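Local coordinates for cAMP factor (Mobiluncus curtisii, PDB 6JLC), which probably acts as a secreted pore-forming toxin that takes part in the co-haemolytic CAMP reaction, the chain here being the helical CAMP factor region of a longer protein, at residues S30-A35 / N91-I96; V107-M112 / I128-A133; K155-K160 / A208-L213; R166-K171 / T215-A220. One frame throughout, in Å; residues are numbered along the deposited sequence.

In the fold
The chain is all helix and loop: five helices between residues 8 and 139, then three between 152 and 222. Interaction 2 joins helices 97-114 and 121-139, whereas interactions 3 and 4 lie about 13 Å apart, centre to centre, along the same pair, 152-173 and 203-222. Interaction 1 lies nearest the chain's centre and touches interaction 3 through Glu32 with Asp156 and Tyr94 with Leu157, so it is the contact at the junction of the two groups of helices. Interactions 2 and 4, on opposite sides of that centre, are about 41 Å apart between centres. In sequence, interactions 1 and 2 close in turn before 3 and 4 open, whose segments alternate.

Interaction 1 (S30-A35 / N91-I96); sequences SEEPKA and NLRYKI
Glu32 and Arg93 reach toward each other from two turns, and their side chains make the whole direct contact between 30-35 and 91-96. The contact links the end of helix 8-31 to the loop between helices 68-91 and 97-114, beside helix 152-173; the two CA atoms are 10.9 Å apart. The two side chains share the gap, the arginine spanning about half of it. Its CG stands anti to the backbone N (chi1 -170°), the chain runs straight through chi2, and a bend at chi3 (-69°) turns the guanidinium to the glutamate. Glu32 has CG beside the backbone N, anti to the carbonyl carbon, and bends at chi2. The carboxylate and guanidinium planes are 23° apart, yet the ion pair is long: Glu32 OE2 to Arg93 NH1 is 3.8 Å, with no direct hydrogen bond. A water donates to Glu32 OE1 at 3.2 Å and to Glu31 OE1 at 3.1 Å, and accepts from Arg93 NH2 at 3.3 Å. Arg93 NH1 has its hydrogen bond elsewhere, with the carbonyl O of Tyr153. From helix 152-173 Asp156 OD2 comes within 2.7 Å of Glu32 OE2, and Lys160 lies near Arg93 and, as a weak, long partner, Glu31 in a mixed cluster of charges. Two carboxylates this close, one on buried Glu32, are consistent with a shared proton, and Arg93 would probably offset part of any remaining charge.

Interaction 2 (V107-M112 / I128-A133); sequences VTRAIM and ISDLRA
Val107 opens the contact by packing against Leu131, its CG2 lying 3.9 Å from Leu131 CD2. The same leucine methyl presses on the valine backbone, reaching Val107 CA at 3.9 Å, while the two side chains run at about a right angle to one another. Two residues on, Arg109 leaves the helix toward Asp130 and bends at chi3 (61°). Its NH1 stops 3.8 Å from Asp130 OD2, a long salt bridge in which the guanidinium and carboxylate planes are steeply inclined, 72° apart. Two waters bridge this pair. One lies in the guanidinium plane, accepts from Arg109 NH1 and donates to Asp130 OD2 at 2.8 Å; the other accepts from the same nitrogen and donates only weakly to Asp130 OD1. Asp130 OD2 is also hydrogen-bonded to Ser106 OG, one residue before the segment, which ties the carboxylate directly to the facing helix. Helices 97-114 and 121-139 are consecutive in the chain and form an antiparallel helical hairpin, with the axes of the two short segments 9.7 Å apart at their closest and their directions at 168°. Ala110 comes next, on the buried side of this pair: its CB meets Leu131 CD1 at 4.0 Å, so the two leucine methyls are divided between Val107 and Ala110. Helix 68-91 covers Leu131 further, through Leu77 and Thr84.

Interaction 3 (K155-K160 / A208-L213); sequences KDLLNK and AAIAKL
Segments 155-160 and 208-213 run nearly parallel, their axes 9.6 Å apart at closest approach and 13° apart in direction, with Leu158 and Ile210 nearest each other at 5.9 Å between CA atoms. The contact is wholly apolar and is carried mainly by Leu158 CD1 and the CG1-CD1 branch of Ile210. Leu158 sends CD1 across to the other helix, where it sits 3.7 Å from Ile210 CG1 and 4.0 Å from Ala209 CB, touching two successive residues with one methyl. In return Ile210 pushes the tip of its longer branch against the first helix: CD1 lies 3.8 Å from Leu158 CA and 3.9 Å from Leu157 CG. That reach follows from its torsions, since CG1 is anti to the carbonyl carbon (chi1 -69°) and CD1 extends on in line (chi2 162°). Leu157 and Ile210 meet at about a right angle, so the isoleucine end butts against the leucine branch point instead of running alongside it. Ala209, its methyl turned to the partner helix, completes the surface that Leu158 CD1 meets. Helices 152-173, 179-197 and 203-222 pack as a three-helix group in which the first and third run parallel; Trp196 of the middle helix packs on Leu158, while Leu213 touches its Ile189 and Ala192. Toward the rest of the chain, Leu157 rests on Arg93 and Tyr94.

Interaction 4 (R166-K171 / T215-A220); sequences RVARDK and TAYATA. With ACT (acetate ion), chain B.
Tyr217 reaches across to Ala168 just before helix 152-173 widens into a pi-type turn at 169-171, and this one aromatic side chain makes the direct contact for segment 215-220. Its CG is anti to the backbone N (chi1 178°), which carries the ring across toward helix 152-173. The ring meets the alanine methyl obliquely, with Ala168 CB 3.6 Å from Tyr217 CE1 and equally near CZ and OH. On another side of the same helix, Arg166 and Arg169 hold an acetate, probably taken from the crystallisation liquor. Arg166 grips it at the guanidinium edge with two nearly straight bonds, NE to acetate O at 2.9 Å and NH2 to acetate OXT at 2.8 Å, and also makes a cation-pi contact with Trp163. Arg169 NH1 adds a bond to acetate O at 3.0 Å, and that nitrogen is also hydrogen-bonded to Asn186 OD1 of helix 179-197. Bent at chi3, the Arg169 chain brings one guanidinium face over Arg166 CA, toward the rim of the group, and its NE within 3.0 Å of Asp170 OD1, in a salt bridge whose hydrogen bonds are all weak. Helix 179-197 flanks both segments: Tyr182 lies against Arg169 and Asp170, Val193 against Arg166, and Glu188 against Ala216, while Tyr217 also packs on Glu172 and Ile173 of helix 152-173.

Interaction 1 (S30-A35 / N91-I96)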
loop_
_atom_site.group_PDB
_atom_site.type_symbol
_atom_site.label_atom_id
_atom_site.label_comp_id
_atom_site.label_asym_id
_atom_site.label_seq_id
_atom_site.Cartn_x
_atom_site.Cartn_y
_atom_site.Cartn_z
ATOM N N SER A 30 5.481 1.204 2.222
ATOM C CA SER A 30 6.517 2.185 1.918
ATOM C C SER A 30 5.920 3.458 1.325
ATOM O O SER A 30 6.357 4.567 1.647
ATOM C CB SER A 30 7.530 1.561 0.959
ATOM O OG SER A 30 8.187 2.544 0.189
ATOM N N GLU A 31 4.912 3.319 0.466
ATOM C CA GLU A 31 4.343 4.488 -0.197
ATOM C C GLU A 31 3.278 5.184 0.642
ATOM O O GLU A 31 3.041 6.386 0.462
ATOM C CB GLU A 31 3.750 4.085 -1.547
ATOM C CG GLU A 31 4.776 3.880 -2.636
ATOM C CD GLU A 31 4.250 2.996 -3.742
ATOM O OE1 GLU A 31 3.102 2.516 -3.615
ATOM O OE2 GLU A 31 4.972 2.792 -4.743
ATOM N N GLU A 32 2.604 4.464 1.544
ATOM C CA GLU A 32 1.491 5.029 2.302
ATOM C C GLU A 32 1.616 4.642 3.777
ATOM O O GLU A 32 0.740 3.988 4.335
ATOM C CB GLU A 32 0.157 4.559 1.712
ATOM C CG GLU A 32 0.075 4.739 0.179
ATOM C CD GLU A 32 -1.309 5.129 -0.321
ATOM O OE1 GLU A 32 -1.877 4.390 -1.153
ATOM O OE2 GLU A 32 -1.831 6.176 0.121
ATOM N N PRO A 33 2.699 5.079 4.437
ATOM C CA PRO A 33 2.983 4.560 5.797
ATOM C C PRO A 33 1.931 4.904 6.835
ATOM O O PRO A 33 1.791 4.173 7.826
ATOM C CB PRO A 33 4.331 5.214 6.141
ATOM C CG PRO A 33 4.382 6.447 5.285
ATOM C CD PRO A 33 3.709 6.058 3.996
ATOM N N LYS A 34 1.206 6.004 6.661
ATOM C CA LYS A 34 0.186 6.413 7.614
ATOM C C LYS A 34 -1.200 5.891 7.248
ATOM O O LYS A 34 -2.187 6.318 7.856
ATOM C CB LYS A 34 0.166 7.941 7.731
ATOM C CG LYS A 34 1.430 8.551 8.351
ATOM C CD LYS A 34 1.371 10.080 8.287
ATOM C CE LYS A 34 2.505 10.732 9.068
ATOM N NZ LYS A 34 2.446 12.223 8.967
ATOM N N ALA A 35 -1.298 4.981 6.274
ATOM C CA ALA A 35 -2.599 4.462 5.868
ATOM C C ALA A 35 -3.308 3.799 7.039
ATOM O O ALA A 35 -2.683 3.197 7.913
ATOM C CB ALA A 35 -2.450 3.478 4.714
ATOM N N ASN A 91 -7.296 1.853 -6.483
ATOM C CA ASN A 91 -8.604 2.250 -6.981
ATOM C C ASN A 91 -9.360 3.245 -6.108
ATOM O O ASN A 91 -10.250 3.927 -6.627
ATOM C CB ASN A 91 -9.481 1.005 -7.187
ATOM C CG ASN A 91 -8.838 0.013 -8.125
ATOM O OD1 ASN A 91 -8.188 0.403 -9.089
ATOM N ND2 ASN A 91 -8.987 -1.269 -7.834
ATOM N N LEU A 92 -9.055 3.348 -4.810
ATOM C CA LEU A 92 -9.879 4.136 -3.896
ATOM C C LEU A 92 -9.199 5.432 -3.453
ATOM O O LEU A 92 -9.609 6.032 -2.450
ATOM C CB LEU A 92 -10.271 3.300 -2.670
ATOM C CG LEU A 92 -10.963 1.971 -2.985
ATOM C CD1 LEU A 92 -11.268 1.219 -1.686
ATOM C CD2 LEU A 92 -12.225 2.203 -3.770
ATOM N N ARG A 93 -8.194 5.900 -4.206
ATOM C CA ARG A 93 -7.346 6.988 -3.718
ATOM C C ARG A 93 -8.135 8.260 -3.434
ATOM O O ARG A 93 -7.809 8.996 -2.492
ATOM C CB ARG A 93 -6.237 7.297 -4.725
ATOM C CG ARG A 93 -5.203 8.263 -4.132
ATOM C CD ARG A 93 -4.083 8.590 -5.102
ATOM N NE ARG A 93 -3.210 7.449 -5.364
ATOM C CZ ARG A 93 -2.258 7.010 -4.546
ATOM N NH1 ARG A 93 -2.036 7.598 -3.373
ATOM N NH2 ARG A 93 -1.526 5.969 -4.905
ATOM N N TYR A 94 -9.180 8.535 -4.217
ATOM C CA TYR A 94 -9.962 9.756 -4.061
ATOM C C TYR A 94 -11.292 9.524 -3.356
ATOM O O TYR A 94 -12.176 10.386 -3.423
ATOM C CB TYR A 94 -10.200 10.412 -5.424
ATOM C CG TYR A 94 -8.989 11.162 -5.916
ATOM C CD1 TYR A 94 -7.967 10.502 -6.586
ATOM C CD2 TYR A 94 -8.841 12.522 -5.668
ATOM C CE1 TYR A 94 -6.833 11.193 -7.038
ATOM C CE2 TYR A 94 -7.706 13.219 -6.106
ATOM C CZ TYR A 94 -6.713 12.547 -6.791
ATOM O OH TYR A 94 -5.594 13.223 -7.227
ATOM N N LYS A 95 -11.464 8.384 -2.688
ATOM C CA LYS A 95 -12.703 8.171 -1.956
ATOM C C LYS A 95 -12.695 8.972 -0.656
ATOM O O LYS A 95 -11.643 9.327 -0.121
ATOM C CB LYS A 95 -12.910 6.678 -1.648
ATOM C CG LYS A 95 -13.215 5.830 -2.881
ATOM C CD LYS A 95 -14.581 6.188 -3.444
ATOM C CE LYS A 95 -14.834 5.471 -4.762
ATOM N NZ LYS A 95 -16.130 5.931 -5.346
ATOM N N ILE A 96 -13.896 9.238 -0.139
ATOM C CA ILE A 96 -14.002 9.924 1.136
ATOM C C ILE A 96 -13.313 9.099 2.230
ATOM O O ILE A 96 -13.105 7.882 2.103
ATOM C CB ILE A 96 -15.471 10.197 1.498
ATOM C CG1 ILE A 96 -16.299 8.905 1.421
ATOM C CG2 ILE A 96 -16.038 11.287 0.590
ATOM C CD1 ILE A 96 -17.712 9.053 1.956
HETATM O O HOH W 1 0.129 3.522 -3.545
#

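Interaction 2 (V107-M112 / I128-A133)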
loop_
_atom_site.group_PDB
_atom_site.type_symbol
_atom_site.label_atom_id
_atom_site.label_comp_id
_atom_site.label_asym_id
_atom_site.label_seq_id
_atom_site.Cartn_x
_atom_site.Cartn_y
_atom_site.Cartn_z
ATOM N N VAL A 107 -9.393 -4.663 7.332
ATOM C CA VAL A 107 -8.044 -5.214 7.240
ATOM C C VAL A 107 -7.473 -5.491 8.626
ATOM O O VAL A 107 -6.878 -6.546 8.871
ATOM C CB VAL A 107 -7.125 -4.275 6.433
ATOM C CG1 VAL A 107 -5.657 -4.719 6.571
ATOM C CG2 VAL A 107 -7.553 -4.255 4.965
ATOM N N THR A 108 -7.625 -4.537 9.552
ATOM C CA THR A 108 -7.062 -4.718 10.889
ATOM C C THR A 108 -7.675 -5.935 11.581
ATOM O O THR A 108 -6.958 -6.753 12.170
ATOM C CB THR A 108 -7.273 -3.454 11.735
ATOM O OG1 THR A 108 -6.539 -2.363 11.153
ATOM C CG2 THR A 108 -6.798 -3.676 13.168
ATOM N N ARG A 109 -9.006 -6.069 11.512
ATOM C CA ARG A 109 -9.663 -7.228 12.114
ATOM C C ARG A 109 -9.153 -8.522 11.502
ATOM O O ARG A 109 -8.948 -9.508 12.214
ATOM C CB ARG A 109 -11.182 -7.138 11.944
ATOM C CG ARG A 109 -11.851 -6.069 12.799
ATOM C CD ARG A 109 -13.381 -6.209 12.728
ATOM N NE ARG A 109 -13.840 -7.508 13.220
ATOM C CZ ARG A 109 -14.641 -8.338 12.552
ATOM N NH1 ARG A 109 -15.086 -8.021 11.340
ATOM N NH2 ARG A 109 -14.999 -9.490 13.101
ATOM N N ALA A 110 -8.956 -8.536 10.175
ATOM C CA ALA A 110 -8.440 -9.727 9.498
ATOM C C ALA A 110 -7.034 -10.069 9.979
ATOM O O ALA A 110 -6.704 -11.247 10.178
ATOM C CB ALA A 110 -8.443 -9.526 7.980
ATOM N N ILE A 111 -6.186 -9.051 10.170
ATOM C CA ILE A 111 -4.829 -9.306 10.667
ATOM C C ILE A 111 -4.877 -9.844 12.090
ATOM O O ILE A 111 -4.128 -10.765 12.456
ATOM C CB ILE A 111 -3.971 -8.030 10.595
ATOM C CG1 ILE A 111 -3.701 -7.641 9.137
ATOM C CG2 ILE A 111 -2.639 -8.246 11.333
ATOM C CD1 ILE A 111 -3.140 -6.231 8.987
ATOM N N MET A 112 -5.707 -9.235 12.940
ATOM C CA MET A 112 -5.819 -9.731 14.309
ATOM C C MET A 112 -6.273 -11.188 14.323
ATOM O O MET A 112 -5.748 -12.003 15.093
ATOM C CB MET A 112 -6.778 -8.855 15.124
ATOM C CG MET A 112 -6.354 -7.394 15.243
ATOM S SD MET A 112 -4.710 -7.216 15.981
ATOM C CE MET A 112 -5.013 -7.826 17.640
ATOM N N ILE A 128 -12.140 -13.479 5.182
ATOM C CA ILE A 128 -12.020 -13.335 3.733
ATOM C C ILE A 128 -13.305 -12.740 3.162
ATOM O O ILE A 128 -13.272 -11.803 2.354
ATOM C CB ILE A 128 -11.681 -14.695 3.092
ATOM C CG1 ILE A 128 -10.265 -15.122 3.503
ATOM C CG2 ILE A 128 -11.818 -14.629 1.578
ATOM C CD1 ILE A 128 -9.888 -16.538 3.093
ATOM N N SER A 129 -14.457 -13.261 3.587
ATOM C CA SER A 129 -15.726 -12.731 3.101
ATOM C C SER A 129 -15.909 -11.273 3.508
ATOM O O SER A 129 -16.456 -10.467 2.739
ATOM C CB SER A 129 -16.883 -13.581 3.631
ATOM O OG SER A 129 -16.817 -14.885 3.085
ATOM N N ASP A 130 -15.456 -10.912 4.712
ATOM C CA ASP A 130 -15.656 -9.544 5.183
ATOM C C ASP A 130 -14.771 -8.560 4.427
ATOM O O ASP A 130 -15.192 -7.433 4.148
ATOM C CB ASP A 130 -15.378 -9.456 6.675
ATOM C CG ASP A 130 -15.557 -8.050 7.214
ATOM O OD1 ASP A 130 -16.714 -7.574 7.261
ATOM O OD2 ASP A 130 -14.545 -7.423 7.597
ATOM N N LEU A 131 -13.531 -8.950 4.120
ATOM C CA LEU A 131 -12.696 -8.092 3.286
ATOM C C LEU A 131 -13.359 -7.832 1.935
ATOM O O LEU A 131 -13.389 -6.691 1.461
ATOM C CB LEU A 131 -11.323 -8.725 3.093
ATOM C CG LEU A 131 -10.397 -8.763 4.306
ATOM C CD1 LEU A 131 -9.251 -9.771 4.072
ATOM C CD2 LEU A 131 -9.837 -7.363 4.592
ATOM N N ARG A 132 -13.905 -8.875 1.303
ATOM C CA ARG A 132 -14.512 -8.700 -0.014
ATOM C C ARG A 132 -15.771 -7.855 0.074
ATOM O O ARG A 132 -15.988 -6.961 -0.755
ATOM C CB ARG A 132 -14.826 -10.057 -0.641
ATOM C CG ARG A 132 -13.563 -10.834 -1.005
ATOM C CD ARG A 132 -13.858 -12.283 -1.311
ATOM N NE ARG A 132 -12.639 -13.003 -1.650
ATOM C CZ ARG A 132 -12.590 -14.299 -1.925
ATOM N NH1 ARG A 132 -13.701 -15.024 -1.894
ATOM N NH2 ARG A 132 -11.428 -14.872 -2.213
ATOM N N ALA A 133 -16.620 -8.139 1.060
ATOM C CA ALA A 133 -17.850 -7.373 1.218
ATOM C C ALA A 133 -17.545 -5.912 1.513
ATOM O O ALA A 133 -18.233 -5.008 1.012
ATOM C CB ALA A 133 -18.700 -7.979 2.332
HETATM O O HOH W 2 -14.740 -5.465 9.630
HETATM O O HOH W 3 -17.411 -9.154 9.783
#

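Interaction 3 (K155-K160 / A208-L213)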
loop_
_atom_site.group_PDB
_atom_site.type_symbol
_atom_site.label_atom_id
_atom_site.label_comp_id
_atom_site.label_asym_id
_atom_site.label_seq_id
_atom_site.Cartn_x
_atom_site.Cartn_y
_atom_site.Cartn_z
ATOM N N LYS A 155 -2.513 12.928 -0.204
ATOM C CA LYS A 155 -1.189 13.422 0.176
ATOM C C LYS A 155 -0.085 12.470 -0.265
ATOM O O LYS A 155 1.012 12.916 -0.627
ATOM C CB LYS A 155 -1.122 13.631 1.690
ATOM C CG LYS A 155 -1.719 14.951 2.175
ATOM C CD LYS A 155 -0.896 16.138 1.687
ATOM C CE LYS A 155 -1.445 17.475 2.189
ATOM N NZ LYS A 155 -1.133 17.656 3.635
ATOM N N ASP A 156 -0.344 11.157 -0.236
ATOM C CA ASP A 156 0.668 10.210 -0.696
ATOM C C ASP A 156 0.897 10.317 -2.198
ATOM O O ASP A 156 2.024 10.121 -2.659
ATOM C CB ASP A 156 0.279 8.784 -0.295
ATOM C CG ASP A 156 0.366 8.556 1.228
ATOM O OD1 ASP A 156 1.129 9.280 1.902
ATOM O OD2 ASP A 156 -0.334 7.661 1.757
ATOM N N LEU A 157 -0.144 10.634 -2.979
ATOM C CA LEU A 157 0.052 10.872 -4.412
ATOM C C LEU A 157 0.934 12.098 -4.651
ATOM O O LEU A 157 1.798 12.096 -5.538
ATOM C CB LEU A 157 -1.303 11.039 -5.102
ATOM C CG LEU A 157 -1.293 11.111 -6.633
ATOM C CD1 LEU A 157 -0.787 9.812 -7.236
ATOM C CD2 LEU A 157 -2.682 11.454 -7.175
ATOM N N LEU A 158 0.781 13.130 -3.847
ATOM C CA LEU A 158 1.600 14.322 -3.943
ATOM C C LEU A 158 3.042 13.984 -3.547
ATOM O O LEU A 158 3.972 14.383 -4.171
ATOM C CB LEU A 158 1.061 15.411 -3.067
ATOM C CG LEU A 158 1.909 16.643 -2.907
ATOM C CD1 LEU A 158 2.356 17.193 -4.234
ATOM C CD2 LEU A 158 1.246 17.687 -2.077
ATOM N N ASN A 159 3.181 13.211 -2.497
ATOM C CA ASN A 159 4.497 12.806 -2.047
ATOM C C ASN A 159 5.197 11.993 -3.093
ATOM O O ASN A 159 6.349 12.140 -3.307
ATOM C CB ASN A 159 4.449 12.076 -0.723
ATOM C CG ASN A 159 5.728 12.231 0.065
ATOM O OD1 ASN A 159 6.117 11.384 0.823
ATOM N ND2 ASN A 159 6.365 13.314 -0.135
ATOM N N LYS A 160 4.461 11.120 -3.751
ATOM C CA LYS A 160 5.049 10.342 -4.839
ATOM C C LYS A 160 5.558 11.246 -5.957
ATOM O O LYS A 160 6.651 11.024 -6.499
ATOM C CB LYS A 160 4.028 9.339 -5.380
ATOM C CG LYS A 160 4.661 8.141 -6.080
ATOM C CD LYS A 160 3.692 6.967 -6.184
ATOM C CE LYS A 160 3.417 6.349 -4.814
ATOM N NZ LYS A 160 2.009 5.885 -4.681
ATOM N N ALA A 208 -3.232 20.575 -7.674
ATOM C CA ALA A 208 -2.556 21.699 -8.323
ATOM C C ALA A 208 -1.047 21.637 -8.114
ATOM O O ALA A 208 -0.276 21.953 -9.030
ATOM C CB ALA A 208 -3.108 23.022 -7.793
ATOM N N ALA A 209 -0.606 21.256 -6.916
ATOM C CA ALA A 209 0.827 21.136 -6.664
ATOM C C ALA A 209 1.456 20.071 -7.557
ATOM O O ALA A 209 2.561 20.264 -8.084
ATOM C CB ALA A 209 1.080 20.817 -5.193
ATOM N N ILE A 210 0.774 18.935 -7.731
ATOM C CA ILE A 210 1.277 17.904 -8.637
ATOM C C ILE A 210 1.398 18.457 -10.053
ATOM O O ILE A 210 2.435 18.306 -10.716
ATOM C CB ILE A 210 0.373 16.658 -8.593
ATOM C CG1 ILE A 210 0.504 15.943 -7.241
ATOM C CG2 ILE A 210 0.695 15.722 -9.778
ATOM C CD1 ILE A 210 -0.660 14.973 -6.951
ATOM N N ALA A 211 0.352 19.134 -10.535
ATOM C CA ALA A 211 0.398 19.643 -11.905
ATOM C C ALA A 211 1.510 20.670 -12.089
ATOM O O ALA A 211 2.217 20.645 -13.107
ATOM C CB ALA A 211 -0.960 20.234 -12.296
ATOM N N LYS A 212 1.703 21.567 -11.112
ATOM C CA LYS A 212 2.772 22.569 -11.236
ATOM C C LYS A 212 4.148 21.914 -11.232
ATOM O O LYS A 212 5.072 22.367 -11.929
ATOM C CB LYS A 212 2.701 23.590 -10.098
ATOM C CG LYS A 212 1.451 24.454 -10.055
ATOM C CD LYS A 212 1.491 25.369 -8.824
ATOM C CE LYS A 212 0.106 25.576 -8.212
ATOM N NZ LYS A 212 0.045 25.140 -6.779
ATOM N N LEU A 213 4.302 20.851 -10.445
ATOM C CA LEU A 213 5.573 20.138 -10.372
ATOM C C LEU A 213 5.897 19.462 -11.698
ATOM O O LEU A 213 7.041 19.510 -12.165
ATOM C CB LEU A 213 5.505 19.115 -9.238
ATOM C CG LEU A 213 6.752 18.636 -8.511
ATOM C CD1 LEU A 213 7.719 19.783 -8.204
ATOM C CD2 LEU A 213 6.299 17.915 -7.257
#

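Interaction 4 (R166-K171 / T215-A220)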
loop_
_atom_site.group_PDB
_atom_site.type_symbol
_atom_site.label_atom_id
_atom_site.label_comp_id
_atom_site.label_asym_id
_atom_site.label_seq_id
_atom_site.Cartn_x
_atom_site.Cartn_y
_atom_site.Cartn_z
ATOM N N ARG A 166 12.291 14.577 -7.561
ATOM C CA ARG A 166 13.648 14.590 -7.019
ATOM C C ARG A 166 14.531 13.564 -7.722
ATOM O O ARG A 166 15.661 13.867 -8.118
ATOM C CB ARG A 166 13.609 14.313 -5.517
ATOM C CG ARG A 166 13.058 15.436 -4.678
ATOM C CD ARG A 166 12.783 14.931 -3.276
ATOM N NE ARG A 166 12.571 16.032 -2.352
ATOM C CZ ARG A 166 11.840 15.947 -1.246
ATOM N NH1 ARG A 166 11.258 14.798 -0.913
ATOM N NH2 ARG A 166 11.703 17.007 -0.466
ATOM N N VAL A 167 14.029 12.335 -7.872
ATOM C CA VAL A 167 14.805 11.287 -8.529
ATOM C C VAL A 167 15.165 11.708 -9.947
ATOM O O VAL A 167 16.332 11.660 -10.350
ATOM C CB VAL A 167 14.035 9.956 -8.511
ATOM C CG1 VAL A 167 14.609 8.999 -9.552
ATOM C CG2 VAL A 167 14.085 9.336 -7.127
ATOM N N ALA A 168 14.166 12.146 -10.720
ATOM C CA ALA A 168 14.418 12.590 -12.087
ATOM C C ALA A 168 15.314 13.820 -12.133
ATOM O O ALA A 168 16.100 13.983 -13.077
ATOM C CB ALA A 168 13.095 12.874 -12.801
ATOM N N ARG A 169 15.224 14.696 -11.132
ATOM C CA ARG A 169 16.067 15.889 -11.140
ATOM C C ARG A 169 17.542 15.522 -11.038
ATOM O O ARG A 169 18.384 16.107 -11.726
ATOM C CB ARG A 169 15.670 16.818 -9.993
ATOM C CG ARG A 169 16.692 17.907 -9.694
ATOM C CD ARG A 169 16.652 18.305 -8.220
ATOM N NE ARG A 169 16.849 17.171 -7.324
ATOM C CZ ARG A 169 16.504 17.164 -6.039
ATOM N NH1 ARG A 169 15.933 18.229 -5.487
ATOM N NH2 ARG A 169 16.718 16.084 -5.300
ATOM N N ASP A 170 17.866 14.549 -10.183
ATOM C CA ASP A 170 19.257 14.178 -9.955
ATOM C C ASP A 170 19.838 13.407 -11.134
ATOM O O ASP A 170 21.055 13.434 -11.348
ATOM C CB ASP A 170 19.364 13.345 -8.680
ATOM C CG ASP A 170 18.959 14.118 -7.438
ATOM O OD1 ASP A 170 19.228 15.342 -7.373
ATOM O OD2 ASP A 170 18.375 13.489 -6.527
ATOM N N LYS A 171 18.991 12.720 -11.903
ATOM C CA LYS A 171 19.447 11.910 -13.024
ATOM C C LYS A 171 19.468 12.660 -14.347
ATOM O O LYS A 171 20.219 12.270 -15.247
ATOM C CB LYS A 171 18.572 10.661 -13.167
ATOM C CG LYS A 171 18.730 9.681 -12.020
ATOM C CD LYS A 171 18.312 8.276 -12.419
ATOM C CE LYS A 171 17.516 7.609 -11.301
ATOM N NZ LYS A 171 16.202 7.093 -11.774
ATOM N N THR A 215 4.871 20.427 -14.645
ATOM C CA THR A 215 5.216 21.496 -15.576
ATOM C C THR A 215 6.611 22.034 -15.308
ATOM O O THR A 215 7.360 22.335 -16.250
ATOM C CB THR A 215 4.179 22.614 -15.487
ATOM O OG1 THR A 215 2.900 22.095 -15.878
ATOM C CG2 THR A 215 4.555 23.781 -16.414
ATOM N N ALA A 216 6.986 22.162 -14.030
ATOM C CA ALA A 216 8.329 22.633 -13.698
ATOM C C ALA A 216 9.395 21.645 -14.156
ATOM O O ALA A 216 10.452 22.055 -14.652
ATOM C CB ALA A 216 8.437 22.880 -12.195
ATOM N N TYR A 217 9.146 20.341 -14.001
ATOM C CA TYR A 217 10.148 19.386 -14.458
ATOM C C TYR A 217 10.287 19.424 -15.971
ATOM O O TYR A 217 11.407 19.380 -16.498
ATOM C CB TYR A 217 9.819 17.970 -14.008
ATOM C CG TYR A 217 10.855 17.001 -14.532
ATOM C CD1 TYR A 217 12.117 16.928 -13.949
ATOM C CD2 TYR A 217 10.595 16.199 -15.636
ATOM C CE1 TYR A 217 13.085 16.069 -14.438
ATOM C CE2 TYR A 217 11.553 15.331 -16.131
ATOM C CZ TYR A 217 12.799 15.268 -15.529
ATOM O OH TYR A 217 13.760 14.405 -16.014
ATOM N N ALA A 218 9.159 19.497 -16.685
ATOM C CA ALA A 218 9.201 19.600 -18.141
ATOM C C ALA A 218 10.008 20.811 -18.588
ATOM O O ALA A 218 10.832 20.710 -19.509
ATOM C CB ALA A 218 7.779 19.663 -18.700
ATOM N N THR A 219 9.792 21.964 -17.945
ATOM C CA THR A 219 10.584 23.152 -18.257
ATOM C C THR A 219 12.077 22.894 -18.056
ATOM O O THR A 219 12.908 23.277 -18.890
ATOM C CB THR A 219 10.125 24.328 -17.393
ATOM O OG1 THR A 219 8.752 24.625 -17.677
ATOM C CG2 THR A 219 10.975 25.555 -17.661
ATOM N N ALA A 220 12.435 22.230 -16.957
ATOM C CA ALA A 220 13.845 21.976 -16.685
ATOM C C ALA A 220 14.426 20.958 -17.662
ATOM O O ALA A 220 15.581 21.095 -18.094
ATOM C CB ALA A 220 14.017 21.497 -15.240
HETATM C C ACT B . 13.821 19.285 -2.360
HETATM O O ACT B . 14.241 18.270 -2.991
HETATM O OXT ACT B . 13.132 19.320 -1.312
HETATM C CH3 ACT B . 14.181 20.685 -2.946
#